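Local structure of sporulation-control protein spo0M (Bacillus subtilis, 5CL2) at residues 42-47 with 109-114; 157-162 with 223-228; 164-169 with 186-191. The protein controls the expression of spo0A and is required for the cell to pass morphological stage 0 of sporulation. All coordinates share one frame; numbering follows the deposited sequence.

Interaction 1 of 3, residues 42-47 with 109-114; sequences IRYIDL and VTDLDI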
loop_
_atom_site.group_PDB
_atom_site.type_symbol
_atom_site.label_atom_id
_atom_site.label_comp_id
_atom_site.label_asym_id
_atom_site.label_seq_id
_atom_site.Cartn_x
_atom_site.Cartn_y
_atom_site.Cartn_z
ATOM N N ILE A 42 -4.981 -33.105 6.529
ATOM C CA ILE A 42 -5.077 -31.793 5.933
ATOM C C ILE A 42 -4.291 -30.746 6.743
ATOM O O ILE A 42 -4.542 -30.559 7.930
ATOM C CB ILE A 42 -6.548 -31.402 5.793
ATOM C CG1 ILE A 42 -7.155 -32.250 4.654
ATOM C CG2 ILE A 42 -6.670 -29.867 5.541
ATOM C CD1 ILE A 42 -8.648 -32.468 4.721
ATOM N N ARG A 43 -3.341 -30.069 6.102
ATOM C CA ARG A 43 -2.488 -29.100 6.818
ATOM C C ARG A 43 -3.222 -27.789 7.108
ATOM O O ARG A 43 -3.147 -27.272 8.215
ATOM C CB ARG A 43 -1.203 -28.863 6.026
ATOM C CG ARG A 43 -0.372 -30.156 5.940
ATOM C CD ARG A 43 1.062 -29.955 5.514
ATOM N NE ARG A 43 1.166 -29.072 4.357
ATOM C CZ ARG A 43 2.264 -28.395 4.034
ATOM N NH1 ARG A 43 3.354 -28.510 4.786
ATOM N NH2 ARG A 43 2.275 -27.619 2.952
ATOM N N TYR A 44 -4.031 -27.316 6.171
ATOM C CA TYR A 44 -4.758 -26.077 6.382
ATOM C C TYR A 44 -5.719 -25.848 5.231
ATOM O O TYR A 44 -5.564 -26.438 4.172
ATOM C CB TYR A 44 -3.773 -24.862 6.490
ATOM C CG TYR A 44 -2.989 -24.616 5.213
ATOM C CD1 TYR A 44 -3.565 -23.926 4.144
ATOM C CD2 TYR A 44 -1.673 -25.073 5.064
ATOM C CE1 TYR A 44 -2.869 -23.703 2.967
ATOM C CE2 TYR A 44 -0.957 -24.847 3.867
ATOM C CZ TYR A 44 -1.573 -24.159 2.828
ATOM O OH TYR A 44 -0.924 -23.921 1.621
ATOM N N ILE A 45 -6.680 -24.951 5.438
ATOM C CA ILE A 45 -7.497 -24.427 4.358
ATOM C C ILE A 45 -7.380 -22.891 4.343
ATOM O O ILE A 45 -7.756 -22.216 5.327
ATOM C CB ILE A 45 -8.978 -24.826 4.502
ATOM C CG1 ILE A 45 -9.133 -26.351 4.610
ATOM C CG2 ILE A 45 -9.817 -24.256 3.342
ATOM C CD1 ILE A 45 -10.559 -26.764 4.872
ATOM N N ASP A 46 -6.859 -22.372 3.226
ATOM C CA ASP A 46 -6.697 -20.932 2.973
ATOM C C ASP A 46 -7.685 -20.492 1.909
ATOM O O ASP A 46 -8.067 -21.281 1.028
ATOM C CB ASP A 46 -5.269 -20.579 2.497
ATOM C CG ASP A 46 -4.240 -20.552 3.639
ATOM O OD1 ASP A 46 -4.632 -20.612 4.826
ATOM O OD2 ASP A 46 -3.021 -20.541 3.342
ATOM N N LEU A 47 -8.112 -19.238 2.026
ATOM C CA LEU A 47 -8.884 -18.544 1.004
ATOM C C LEU A 47 -8.024 -17.411 0.453
ATOM O O LEU A 47 -7.293 -16.763 1.211
ATOM C CB LEU A 47 -10.160 -17.936 1.583
ATOM C CG LEU A 47 -11.378 -18.846 1.724
ATOM C CD1 LEU A 47 -12.651 -18.028 1.652
ATOM C CD2 LEU A 47 -11.357 -20.016 0.746
ATOM N N VAL A 109 -10.374 -17.934 -4.255
ATOM C CA VAL A 109 -9.722 -19.206 -4.488
ATOM C C VAL A 109 -9.524 -19.934 -3.176
ATOM O O VAL A 109 -8.980 -19.379 -2.231
ATOM C CB VAL A 109 -8.362 -19.009 -5.171
ATOM C CG1 VAL A 109 -7.607 -20.315 -5.280
ATOM C CG2 VAL A 109 -8.538 -18.343 -6.537
ATOM N N THR A 110 -9.994 -21.175 -3.124
ATOM C CA THR A 110 -9.827 -22.028 -1.969
ATOM C C THR A 110 -8.637 -22.930 -2.220
ATOM O O THR A 110 -8.544 -23.574 -3.261
ATOM C CB THR A 110 -11.086 -22.864 -1.699
ATOM O OG1 THR A 110 -12.203 -21.987 -1.494
ATOM C CG2 THR A 110 -10.902 -23.753 -0.453
ATOM N N ASP A 111 -7.713 -22.925 -1.271
ATOM C CA ASP A 111 -6.542 -23.791 -1.274
ATOM C C ASP A 111 -6.623 -24.760 -0.082
ATOM O O ASP A 111 -6.471 -24.355 1.068
ATOM C CB ASP A 111 -5.273 -22.911 -1.224
ATOM C CG ASP A 111 -3.986 -23.706 -1.062
ATOM O OD1 ASP A 111 -3.907 -24.879 -1.517
ATOM O OD2 ASP A 111 -3.024 -23.124 -0.511
ATOM N N LEU A 112 -6.868 -26.038 -0.351
ATOM C CA LEU A 112 -6.853 -27.048 0.716
ATOM C C LEU A 112 -5.578 -27.871 0.571
ATOM O O LEU A 112 -5.421 -28.621 -0.384
ATOM C CB LEU A 112 -8.108 -27.941 0.662
ATOM C CG LEU A 112 -8.209 -29.145 1.595
ATOM C CD1 LEU A 112 -9.611 -29.302 2.173
ATOM C CD2 LEU A 112 -7.848 -30.380 0.858
ATOM N N ASP A 113 -4.659 -27.701 1.510
ATOM C CA ASP A 113 -3.348 -28.312 1.401
ATOM C C ASP A 113 -3.378 -29.645 2.133
ATOM O O ASP A 113 -3.758 -29.714 3.293
ATOM C CB ASP A 113 -2.269 -27.369 1.952
ATOM C CG ASP A 113 -0.862 -27.920 1.804
ATOM O OD1 ASP A 113 -0.613 -29.080 2.194
ATOM O OD2 ASP A 113 0.009 -27.184 1.299
ATOM N N ILE A 114 -3.006 -30.704 1.425
ATOM C CA ILE A 114 -3.038 -32.049 1.981
ATOM C C ILE A 114 -1.611 -32.518 2.089
ATOM O O ILE A 114 -0.824 -32.348 1.150
ATOM C CB ILE A 114 -3.843 -33.034 1.104
ATOM C CG1 ILE A 114 -5.319 -32.649 1.077
ATOM C CG2 ILE A 114 -3.699 -34.472 1.613
ATOM C CD1 ILE A 114 -6.145 -33.476 0.096
#
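Ile42 to Leu47 run antiparallel to Val109 to Ile114, with strand axes 4.7 Å apart at closest approach and directions 167° apart. Asp46 and Asp111 form a hydrogen-bonded pair. Toward Ile42 the pairing is interrupted by a beta bulge, and Ile42 pairs again with Ile114. At the bulge Arg43 and Tyr44 both face Asp113. Arg43 N donates to Asp113 O, and Asp113 N donates to Tyr44 O.

The bulge sets two side chains on one aspartate. Arg43 grips it side-on. Its NE meets Asp113 OD1 at 2.8 Å, and its NH2 meets Asp113 OD2 at 2.8 Å. Both nitrogens come from above the carboxylate plane, and the chain bends at chi3 (-47°), which places NE. Tyr44 lies across the same residue. Asp113 CB sits over one ring face, 3.6 Å from the Tyr44 ring centroid, a CH-pi contact. The phenol OH hydrogen-bonds Asp111 OD2 at 3.1 Å, on the syn side, tilted out of the carboxylate plane. Arg72 adds a cation-pi contact to the ring and a salt bridge to Asp46.

The opposite face, with Ile42, Ile45, Leu47, Leu112 and Ile114, is mostly apolar and lies inside a beta sandwich, consistent with the arrestin-like fold of this family. Ile45 CD1 touches Leu112 CD1 at 3.8 Å, and Ile42 CG1 touches Ile114 CG1 at 4.0 Å. Val31, Val33 and Phe87 of the other sheet pack on Ile45. Leu47 CD2 lies beside Thr110 OG1, 3.1 Å away. That hydroxyl hydrogen-bonds Thr14, one of the residues at the bound sodium ion.

Interaction 2 of 3, residues 157-162 with 223-228; sequences PYFQRR and LVRVRF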
loop_
_atom_site.group_PDB
_atom_site.type_symbol
_atom_site.label_atom_id
_atom_site.label_comp_id
_atom_site.label_asym_id
_atom_site.label_seq_id
_atom_site.Cartn_x
_atom_site.Cartn_y
_atom_site.Cartn_z
ATOM N N PRO A 157 3.791 0.569 -10.404
ATOM C CA PRO A 157 4.812 0.790 -9.372
ATOM C C PRO A 157 4.986 2.254 -9.014
ATOM O O PRO A 157 5.357 2.538 -7.877
ATOM C CB PRO A 157 6.101 0.252 -10.018
ATOM C CG PRO A 157 5.841 0.280 -11.488
ATOM C CD PRO A 157 4.366 -0.023 -11.625
ATOM N N TYR A 158 4.708 3.166 -9.945
ATOM C CA TYR A 158 4.883 4.601 -9.692
ATOM C C TYR A 158 4.137 5.127 -8.467
ATOM O O TYR A 158 4.651 5.988 -7.752
ATOM C CB TYR A 158 4.465 5.386 -10.933
ATOM C CG TYR A 158 4.507 6.897 -10.814
ATOM C CD1 TYR A 158 5.708 7.606 -10.842
ATOM C CD2 TYR A 158 3.325 7.619 -10.701
ATOM C CE1 TYR A 158 5.711 8.999 -10.754
ATOM C CE2 TYR A 158 3.326 8.991 -10.611
ATOM C CZ TYR A 158 4.506 9.672 -10.635
ATOM O OH TYR A 158 4.429 11.036 -10.546
ATOM N N PHE A 159 2.944 4.593 -8.202
ATOM C CA PHE A 159 2.126 5.054 -7.074
ATOM C C PHE A 159 2.451 4.354 -5.750
ATOM O O PHE A 159 1.984 4.771 -4.679
ATOM C CB PHE A 159 0.653 4.866 -7.397
ATOM C CG PHE A 159 0.182 5.703 -8.548
ATOM C CD1 PHE A 159 0.213 7.084 -8.472
ATOM C CD2 PHE A 159 -0.261 5.113 -9.715
ATOM C CE1 PHE A 159 -0.203 7.858 -9.542
ATOM C CE2 PHE A 159 -0.697 5.881 -10.769
ATOM C CZ PHE A 159 -0.660 7.261 -10.689
ATOM N N GLN A 160 3.264 3.302 -5.819
ATOM C CA GLN A 160 3.707 2.600 -4.609
ATOM C C GLN A 160 2.568 2.262 -3.632
ATOM O O GLN A 160 2.690 2.483 -2.427
ATOM C CB GLN A 160 4.782 3.427 -3.880
ATOM C CG GLN A 160 6.065 3.659 -4.731
ATOM C CD GLN A 160 7.212 4.315 -3.967
ATOM O OE1 GLN A 160 7.325 4.198 -2.734
ATOM N NE2 GLN A 160 8.095 4.996 -4.711
ATOM N N ARG A 161 1.469 1.727 -4.158
ATOM C CA ARG A 161 0.325 1.354 -3.323
ATOM C C ARG A 161 0.526 -0.034 -2.678
ATOM O O ARG A 161 1.528 -0.725 -2.923
ATOM C CB ARG A 161 -0.962 1.335 -4.149
ATOM C CG ARG A 161 -1.089 2.473 -5.135
ATOM C CD ARG A 161 -1.259 3.747 -4.385
ATOM N NE ARG A 161 -2.525 3.753 -3.664
ATOM C CZ ARG A 161 -2.823 4.642 -2.723
ATOM N NH1 ARG A 161 -1.931 5.559 -2.398
ATOM N NH2 ARG A 161 -3.995 4.605 -2.100
ATOM N N ARG A 162 -0.461 -0.447 -1.891
ATOM C CA ARG A 162 -0.446 -1.763 -1.275
ATOM C C ARG A 162 -0.374 -2.838 -2.362
ATOM O O ARG A 162 0.477 -3.732 -2.310
ATOM C CB ARG A 162 -1.685 -1.944 -0.407
ATOM C CG ARG A 162 -1.612 -3.175 0.476
ATOM C CD ARG A 162 -2.898 -3.424 1.249
ATOM N NE ARG A 162 -4.018 -3.826 0.395
ATOM C CZ ARG A 162 -4.352 -5.090 0.141
ATOM N NH1 ARG A 162 -3.612 -6.072 0.629
ATOM N NH2 ARG A 162 -5.400 -5.371 -0.633
ATOM N N LEU A 223 0.633 15.563 -13.353
ATOM C CA LEU A 223 -0.458 14.657 -13.095
ATOM C C LEU A 223 -1.428 15.353 -12.160
ATOM O O LEU A 223 -0.998 15.984 -11.193
ATOM C CB LEU A 223 0.087 13.360 -12.495
ATOM C CG LEU A 223 -0.820 12.218 -12.105
ATOM C CD1 LEU A 223 -0.016 10.957 -12.250
ATOM C CD2 LEU A 223 -1.235 12.429 -10.678
ATOM N N VAL A 224 -2.720 15.281 -12.450
ATOM C CA VAL A 224 -3.701 15.892 -11.558
ATOM C C VAL A 224 -4.175 14.914 -10.490
ATOM O O VAL A 224 -4.694 13.836 -10.803
ATOM C CB VAL A 224 -4.889 16.430 -12.336
ATOM C CG1 VAL A 224 -5.940 16.956 -11.382
ATOM C CG2 VAL A 224 -4.404 17.537 -13.254
ATOM N N ARG A 225 -3.973 15.272 -9.230
ATOM C CA ARG A 225 -4.325 14.377 -8.147
ATOM C C ARG A 225 -5.153 15.089 -7.086
ATOM O O ARG A 225 -4.646 15.948 -6.386
ATOM C CB ARG A 225 -3.051 13.782 -7.541
ATOM C CG ARG A 225 -3.288 12.490 -6.801
ATOM C CD ARG A 225 -2.000 11.708 -6.600
ATOM N NE ARG A 225 -2.162 10.757 -5.505
ATOM C CZ ARG A 225 -1.289 9.800 -5.197
ATOM N NH1 ARG A 225 -0.179 9.647 -5.909
ATOM N NH2 ARG A 225 -1.533 8.994 -4.174
ATOM N N VAL A 226 -6.415 14.694 -6.930
ATOM C CA VAL A 226 -7.331 15.444 -6.069
ATOM C C VAL A 226 -8.110 14.577 -5.070
ATOM O O VAL A 226 -8.751 13.593 -5.457
ATOM C CB VAL A 226 -8.355 16.239 -6.922
ATOM C CG1 VAL A 226 -9.456 16.829 -6.037
ATOM C CG2 VAL A 226 -7.651 17.331 -7.751
ATOM N N ARG A 227 -8.090 14.964 -3.791
ATOM C CA ARG A 227 -8.890 14.249 -2.797
ATOM C C ARG A 227 -10.271 14.877 -2.594
ATOM O O ARG A 227 -10.397 16.091 -2.456
ATOM C CB ARG A 227 -8.158 14.185 -1.458
ATOM C CG ARG A 227 -9.090 13.822 -0.320
ATOM C CD ARG A 227 -8.350 13.305 0.891
ATOM N NE ARG A 227 -9.226 12.421 1.644
ATOM C CZ ARG A 227 -9.212 11.096 1.522
ATOM N NH1 ARG A 227 -8.340 10.514 0.704
ATOM N NH2 ARG A 227 -10.055 10.357 2.226
ATOM N N PHE A 228 -11.294 14.037 -2.616
ATOM C CA PHE A 228 -12.672 14.370 -2.264
ATOM C C PHE A 228 -13.047 13.697 -0.949
ATOM O O PHE A 228 -12.644 12.552 -0.687
ATOM C CB PHE A 228 -13.658 13.890 -3.338
ATOM C CG PHE A 228 -13.483 14.540 -4.686
ATOM C CD1 PHE A 228 -12.375 14.257 -5.477
ATOM C CD2 PHE A 228 -14.458 15.383 -5.189
ATOM C CE1 PHE A 228 -12.232 14.849 -6.721
ATOM C CE2 PHE A 228 -14.313 15.970 -6.436
ATOM C CZ PHE A 228 -13.205 15.699 -7.197
#
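Phe159 and Leu223 reach toward each other tip to tip, with Phe159 CZ 4.1 Å from Leu223 CD1. The methyl lies at the ring edge. Tyr158 CE2 approaches the same Leu223 CD1 at 4.2 Å. Arg225 runs past Phe159 in the opposite direction. Its NH1 lies 3.6 Å from Phe159 CD1, near the ring plane, and the guanidinium is turned 77° from the ring. NH1 therefore borders the rim, and this is not a cation-pi stack over the ring face.

Arg161 also slides past Arg225. Its NH1 is 3.9 Å from Arg225 NH2, so two like charges sit close together. The repulsion is probably eased by Glu197, which forms a salt bridge to Arg225 NE. The chain of Arg225 is extended from CG to NE. Chi3 (160°) sets NE far out from the strand, and the guanidinium beyond it reaches the 157-162 loop.

Behind this first shell, Phe159 meets the ring of Trp212, and Tyr158 stacks on Tyr217. Tyr158 OH hydrogen-bonds Asp194 of the second subunit, so the loop also belongs to the dimer contact. An alanine in place of Phe159 would probably leave Leu223 CD1 with only the Tyr158 ring of this loop to rest on, and open a gap beside Arg225 and Ile188.

The turn at 157-159 is a short 3-10 segment in the loop between strands 146-155 and 165-173. It lies over the sheet, where Ile188 of strand 185-191 and Ile199 of strand 195-202 touch Phe159. Arg225 reaches it from 224-229, one of the two outermost strands of this sheet within the chain.

Interaction 3 of 3, residues 164-169 with 186-191; sequences PFVQEF and ELIFLL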
loop_
_atom_site.group_PDB
_atom_site.type_symbol
_atom_site.label_atom_id
_atom_site.label_comp_id
_atom_site.label_asym_id
_atom_site.label_seq_id
_atom_site.Cartn_x
_atom_site.Cartn_y
_atom_site.Cartn_z
ATOM N N PRO A 164 0.282 -3.949 -6.460
ATOM C CA PRO A 164 1.160 -3.608 -7.585
ATOM C C PRO A 164 0.451 -2.932 -8.758
ATOM O O PRO A 164 1.121 -2.442 -9.679
ATOM C CB PRO A 164 1.728 -4.963 -8.005
ATOM C CG PRO A 164 0.673 -5.992 -7.506
ATOM C CD PRO A 164 0.200 -5.403 -6.218
ATOM N N PHE A 165 -0.878 -2.938 -8.748
ATOM C CA PHE A 165 -1.663 -2.390 -9.849
ATOM C C PHE A 165 -2.650 -1.304 -9.427
ATOM O O PHE A 165 -2.939 -1.149 -8.254
ATOM C CB PHE A 165 -2.439 -3.515 -10.536
ATOM C CG PHE A 165 -3.464 -4.150 -9.644
ATOM C CD1 PHE A 165 -4.744 -3.618 -9.539
ATOM C CD2 PHE A 165 -3.139 -5.284 -8.899
ATOM C CE1 PHE A 165 -5.684 -4.205 -8.698
ATOM C CE2 PHE A 165 -4.067 -5.869 -8.069
ATOM C CZ PHE A 165 -5.342 -5.320 -7.965
ATOM N N VAL A 166 -3.184 -0.549 -10.384
ATOM C CA VAL A 166 -4.359 0.266 -10.074
ATOM C C VAL A 166 -5.448 -0.009 -11.096
ATOM O O VAL A 166 -5.154 -0.450 -12.206
ATOM C CB VAL A 166 -4.041 1.795 -10.065
ATOM C CG1 VAL A 166 -3.036 2.109 -8.996
ATOM C CG2 VAL A 166 -3.543 2.251 -11.421
ATOM N N GLN A 167 -6.706 0.235 -10.740
ATOM C CA GLN A 167 -7.736 0.098 -11.756
ATOM C C GLN A 167 -7.857 1.429 -12.523
ATOM O O GLN A 167 -8.159 2.466 -11.953
ATOM C CB GLN A 167 -9.087 -0.316 -11.159
ATOM C CG GLN A 167 -10.120 -0.573 -12.245
ATOM C CD GLN A 167 -11.369 -1.324 -11.779
ATOM O OE1 GLN A 167 -11.857 -1.141 -10.663
ATOM N NE2 GLN A 167 -11.893 -2.172 -12.656
ATOM N N GLU A 168 -7.596 1.374 -13.820
ATOM C CA GLU A 168 -7.643 2.533 -14.692
ATOM C C GLU A 168 -8.941 2.529 -15.505
ATOM O O GLU A 168 -9.218 1.573 -16.253
ATOM C CB GLU A 168 -6.434 2.546 -15.624
ATOM C CG GLU A 168 -6.345 3.780 -16.536
ATOM C CD GLU A 168 -5.070 3.785 -17.358
ATOM O OE1 GLU A 168 -4.175 2.961 -17.072
ATOM O OE2 GLU A 168 -4.945 4.611 -18.286
ATOM N N PHE A 169 -9.740 3.582 -15.308
ATOM C CA PHE A 169 -10.974 3.813 -16.063
ATOM C C PHE A 169 -10.709 4.764 -17.223
ATOM O O PHE A 169 -10.210 5.871 -17.017
ATOM C CB PHE A 169 -12.077 4.381 -15.161
ATOM C CG PHE A 169 -12.509 3.433 -14.079
ATOM C CD1 PHE A 169 -11.766 3.301 -12.929
ATOM C CD2 PHE A 169 -13.639 2.657 -14.229
ATOM C CE1 PHE A 169 -12.141 2.411 -11.934
ATOM C CE2 PHE A 169 -14.018 1.770 -13.240
ATOM C CZ PHE A 169 -13.260 1.644 -12.093
ATOM N N GLU A 186 -8.618 9.469 -18.469
ATOM C CA GLU A 186 -8.307 8.337 -17.617
ATOM C C GLU A 186 -8.412 8.754 -16.169
ATOM O O GLU A 186 -7.812 9.761 -15.777
ATOM C CB GLU A 186 -6.894 7.812 -17.891
ATOM C CG GLU A 186 -6.730 7.041 -19.206
ATOM C CD GLU A 186 -6.450 7.949 -20.402
ATOM O OE1 GLU A 186 -5.917 9.080 -20.244
ATOM O OE2 GLU A 186 -6.754 7.512 -21.518
ATOM N N LEU A 187 -9.140 7.960 -15.380
ATOM C CA LEU A 187 -9.313 8.173 -13.950
ATOM C C LEU A 187 -8.843 6.954 -13.169
ATOM O O LEU A 187 -9.028 5.800 -13.591
ATOM C CB LEU A 187 -10.776 8.471 -13.596
ATOM C CG LEU A 187 -11.471 9.679 -14.254
ATOM C CD1 LEU A 187 -12.724 10.109 -13.496
ATOM C CD2 LEU A 187 -10.521 10.852 -14.466
ATOM N N ILE A 188 -8.187 7.222 -12.051
ATOM C CA ILE A 188 -7.896 6.194 -11.074
ATOM C C ILE A 188 -8.559 6.566 -9.759
ATOM O O ILE A 188 -8.380 7.681 -9.261
ATOM C CB ILE A 188 -6.387 6.022 -10.850
ATOM C CG1 ILE A 188 -5.710 5.518 -12.113
ATOM C CG2 ILE A 188 -6.110 5.045 -9.686
ATOM C CD1 ILE A 188 -4.208 5.750 -12.080
ATOM N N PHE A 189 -9.338 5.646 -9.208
ATOM C CA PHE A 189 -9.927 5.847 -7.890
ATOM C C PHE A 189 -9.120 5.137 -6.813
ATOM O O PHE A 189 -8.866 3.931 -6.910
ATOM C CB PHE A 189 -11.348 5.325 -7.863
ATOM C CG PHE A 189 -12.216 5.936 -8.884
ATOM C CD1 PHE A 189 -12.784 7.170 -8.670
ATOM C CD2 PHE A 189 -12.439 5.299 -10.075
ATOM C CE1 PHE A 189 -13.585 7.738 -9.602
ATOM C CE2 PHE A 189 -13.236 5.877 -11.030
ATOM C CZ PHE A 189 -13.809 7.109 -10.785
ATOM N N LEU A 190 -8.725 5.879 -5.792
ATOM C CA LEU A 190 -8.140 5.294 -4.599
ATOM C C LEU A 190 -9.112 5.502 -3.445
ATOM O O LEU A 190 -9.233 6.602 -2.898
ATOM C CB LEU A 190 -6.788 5.937 -4.298
ATOM C CG LEU A 190 -5.853 6.038 -5.506
ATOM C CD1 LEU A 190 -4.630 6.888 -5.181
ATOM C CD2 LEU A 190 -5.435 4.641 -5.927
ATOM N N LEU A 191 -9.793 4.426 -3.077
ATOM C CA LEU A 191 -10.870 4.485 -2.118
ATOM C C LEU A 191 -10.344 4.198 -0.733
ATOM O O LEU A 191 -9.617 3.228 -0.534
ATOM C CB LEU A 191 -11.953 3.489 -2.493
ATOM C CG LEU A 191 -13.142 3.438 -1.550
ATOM C CD1 LEU A 191 -13.884 4.749 -1.638
ATOM C CD2 LEU A 191 -14.032 2.286 -1.934
HETATM O O HOH W 1 -9.419 2.820 -9.876
HETATM O O HOH W 2 -7.310 1.081 -7.869
#
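Phe169 and Leu187 form the antiparallel hydrogen-bonded pair that joins these strands. Phe169 N donates to Leu187 O at 2.9 Å, with a nearly straight N-H...O angle of 167°. Leu187 N returns a bond of 2.9 Å to Phe169 O. That carbonyl also takes a CA-H...O contact from Glu186. The strand directions are 144° apart, and direct backbone bonding is lost toward Gln167. Water enters there. One molecule accepts from Phe189 N at 2.9 Å, and its very short distance to Gln167 O is doubtful. A second accepts from Gln167 N and gives a weak bond to Phe189 O.

On the face that carries Phe169 and Leu187, the contact is aromatic. Phe189 turns its edge to the Phe169 face in an offset edge-to-face pair, with centroids 5.1 Å apart and planes at 73°. The Phe189 atoms CD2 and CE2 touch the Phe169 atoms CD1 and CE1.

Aliphatic packing lies on the other face. Val166 CG2 meets Ile188 CD1 at 3.6 Å, the two side chains crossing at about a right angle.

The acidic pair is different. Glu168 and Glu186 lie side by side, with Glu168 OE2 3.2 Å from Glu186 CG. The Glu168 chain runs out extended beyond CG, which brings its carboxylate beside Glu186. Glu168 is buried, and its OE2 forms salt bridges with Arg204 and Arg205, which would probably offset the nearby charge of Glu186.

Both strands are inner strands of the five-stranded antiparallel sheet, flanked by 146-155 and 195-202. Helix 132-143 packs on Phe189 and Leu187, and Trp212 lies against Ile188.

Interaction 1 stands apart, in the sandwich with the sodium site. Its centre lies about 35 Å from the centre of interaction 2 and about 31 Å from that of interaction 3. It is partly buried, one face in the sandwich and a more polar face partly exposed. Interactions 2 and 3 share the separate five-stranded antiparallel sheet later in the chain and touch where Phe159 CE2 meets Ile188 CD1 at 3.7 Å. Interaction 3 is the buried one, joining two inner strands. Interaction 2, also partly buried, lays a loop over that sheet by apolar contacts. Interactions 1 and 3 both pair antiparallel strands; the first is bulged and salt-bridged, the second splays and admits water.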